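Local coordinates for greglin (Schistocerca gregaria, PDB 4GI3), which inhibits serine proteases, among them subtilisin, neutrophil and pancreatic elastases, chymotrypsin and, more weakly, cathepsin G, but not pancreatic trypsin, at residues F44-E47 against C48-R51. Numbering follows the deposited sequence.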
ATOM      1  N   PHE B  44      11.636   6.929 -14.378  1.00 22.10           N
ATOM      2  CA  PHE B  44      10.300   6.962 -13.789  1.00 20.94           C
ATOM      3  C   PHE B  44      10.212   5.874 -12.717  1.00 23.22           C
ATOM      4  O   PHE B  44      10.920   4.880 -12.807  1.00 22.14           O
ATOM      5  CB  PHE B  44       9.225   6.756 -14.868  1.00 22.55           C
ATOM      6  CG  PHE B  44       8.851   7.978 -15.671  1.00 24.10           C
ATOM      7  CD1 PHE B  44       9.635   8.394 -16.744  1.00 27.03           C
ATOM      8  CD2 PHE B  44       7.705   8.704 -15.370  1.00 26.49           C
ATOM      9  CE1 PHE B  44       9.280   9.520 -17.495  1.00 27.04           C
ATOM     10  CE2 PHE B  44       7.343   9.818 -16.133  1.00 29.06           C
ATOM     11  CZ  PHE B  44       8.130  10.212 -17.198  1.00 26.85           C
ATOM     12  N   VAL B  45       9.368   6.067 -11.682  1.00 19.49           N
ATOM     13  CA  VAL B  45       9.248   5.086 -10.596  1.00 19.15           C
ATOM     14  C   VAL B  45       8.811   3.674 -11.049  1.00 19.62           C
ATOM     15  O   VAL B  45       9.189   2.698 -10.417  1.00 19.04           O
ATOM     16  CB  VAL B  45       8.434   5.617  -9.395  1.00 22.94           C
ATOM     17  CG1 VAL B  45       9.178   6.769  -8.717  1.00 22.70           C
ATOM     18  CG2 VAL B  45       7.056   6.068  -9.836  1.00 22.55           C
ATOM     19  N   ASN B  46       8.056   3.591 -12.152  1.00 17.82           N
ATOM     20  CA  ASN B  46       7.592   2.349 -12.778  1.00 17.48           C
ATOM     21  C   ASN B  46       7.011   2.614 -14.163  1.00 20.75           C
ATOM     22  O   ASN B  46       6.748   3.775 -14.512  1.00 18.12           O
ATOM     23  CB  ASN B  46       6.570   1.599 -11.883  1.00 18.47           C
ATOM     24  CG  ASN B  46       5.345   2.379 -11.526  1.00 23.85           C
ATOM     25  OD1 ASN B  46       4.673   2.973 -12.378  1.00 15.07           O
ATOM     26  ND2 ASN B  46       4.997   2.356 -10.244  1.00 24.54           N
ATOM     27  N   GLU B  47       6.740   1.521 -14.932  1.00 18.02           N
ATOM     28  CA  GLU B  47       6.150   1.603 -16.266  1.00 18.02           C
ATOM     29  C   GLU B  47       4.790   2.266 -16.247  1.00 20.14           C
ATOM     30  O   GLU B  47       4.499   3.002 -17.172  1.00 19.93           O
ATOM     31  CB  GLU B  47       6.005   0.220 -16.891  1.00 20.01           C
ATOM     32  CG  GLU B  47       7.234  -0.346 -17.563  1.00 33.92           C
ATOM     33  CD  GLU B  47       6.924  -1.647 -18.285  1.00 50.14           C
ATOM     34  OE1 GLU B  47       5.953  -1.672 -19.078  1.00 48.73           O
ATOM     35  OE2 GLU B  47       7.621  -2.654 -18.023  1.00 35.95           O
ATOM     36  N   CYS B  48       3.942   2.025 -15.205  1.00 17.80           N
ATOM     37  CA  CYS B  48       2.627   2.668 -15.138  1.00 18.05           C
ATOM     38  C   CYS B  48       2.727   4.190 -15.225  1.00 19.41           C
ATOM     39  O   CYS B  48       1.941   4.805 -15.936  1.00 18.50           O
ATOM     40  CB  CYS B  48       1.839   2.236 -13.901  1.00 20.24           C
ATOM     41  SG  CYS B  48       0.134   2.861 -13.864  1.00 25.77           S
ATOM     42  N   GLU B  49       3.678   4.787 -14.494  1.00 17.51           N
ATOM     43  CA  GLU B  49       3.876   6.246 -14.484  1.00 19.29           C
ATOM     44  C   GLU B  49       4.318   6.789 -15.852  1.00 23.16           C
ATOM     45  O   GLU B  49       3.840   7.852 -16.258  1.00 20.94           O
ATOM     46  CB  GLU B  49       4.825   6.687 -13.370  1.00 21.07           C
ATOM     47  CG  GLU B  49       4.233   6.563 -11.959  1.00 35.42           C
ATOM     48  CD  GLU B  49       2.988   7.356 -11.582  1.00 51.22           C
ATOM     49  OE1 GLU B  49       2.290   6.922 -10.637  1.00 47.73           O
ATOM     50  OE2 GLU B  49       2.713   8.409 -12.204  1.00 40.60           O
ATOM     51  N   VAL B  50       5.169   6.031 -16.575  1.00 21.37           N
ATOM     52  CA  VAL B  50       5.618   6.418 -17.927  1.00 22.92           C
ATOM     53  C   VAL B  50       4.398   6.487 -18.849  1.00 26.50           C
ATOM     54  O   VAL B  50       4.226   7.474 -19.568  1.00 25.66           O
ATOM     55  CB  VAL B  50       6.675   5.471 -18.552  1.00 27.88           C
ATOM     56  CG1 VAL B  50       7.240   6.089 -19.825  1.00 28.56           C
ATOM     57  CG2 VAL B  50       7.798   5.137 -17.595  1.00 28.10           C
ATOM     58  N   ARG B  51       3.555   5.421 -18.830  1.00 22.40           N
ATOM     59  CA  ARG B  51       2.346   5.305 -19.642  1.00 22.31           C
ATOM     60  C   ARG B  51       1.340   6.418 -19.360  1.00 28.39           C
ATOM     61  O   ARG B  51       0.696   6.910 -20.285  1.00 27.18           O
ATOM     62  CB  ARG B  51       1.691   3.935 -19.455  1.00 21.18           C
ATOM     63  CG  ARG B  51       2.458   2.779 -20.092  1.00 30.80           C
ATOM     64  CD  ARG B  51       1.638   1.488 -20.117  1.00 43.99           C
ATOM     65  NE  ARG B  51       1.567   0.823 -18.810  1.00 50.92           N
ATOM     66  CZ  ARG B  51       0.519   0.869 -17.988  1.00 71.85           C
ATOM     67  NH1 ARG B  51      -0.569   1.557 -18.324  1.00 63.54           N
ATOM     68  NH2 ARG B  51       0.548   0.230 -16.827  1.00 58.52           N
TER
HETATM   69  O   HOH W   1       3.491   4.840  -8.953  1.00 32.65           O
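Asn-46 N-caps the helix that runs from 47 to 57: its OD1 accepts from Glu-49 N at 3.0 Å, the donor lying nearly in line with the side-chain carbonyl. With chi1 at 58°, CG sits flanked by both backbone neighbours of CA, and OD1 is turned toward that N-H. Main-chain bonds continue the turn; Asn-46 O takes weak ones from Glu-49 N and Val-50 N, and Arg-51 N gives Glu-47 O a straight one of 3.1 Å. The other end of the amide, ND2, donates to Ile-28 O and to a water 3.2 Å away, which in turn donates to Glu-49 OE1. Glu-49 CG, anti to its carbonyl carbon (chi1 -71°), lies 3.6 Å from Val-45 CG2, the side chains running side by side, while OE2 forms a salt bridge with Lys-52. Apolar contacts join Phe-44 and Val-50: Val-50 CG2 meets Phe-44 CB at 3.5 Å, and Val-50 CA sits over one ring face, 4.2 Å from the centroid, in a CH-pi contact. Val-34 of the neighbouring strand touches both side chains. Without the Asn-46 amide, as with an alanine here, Glu-49 N would probably keep just its weak main-chain bond and Ile-28 O would lose this donor. One amide thus caps the helix and ties it to the segment around Ile-28, near the Cys-25–Cys-48 disulfide, while Phe-44 and Val-50 seat the helix against the sheet.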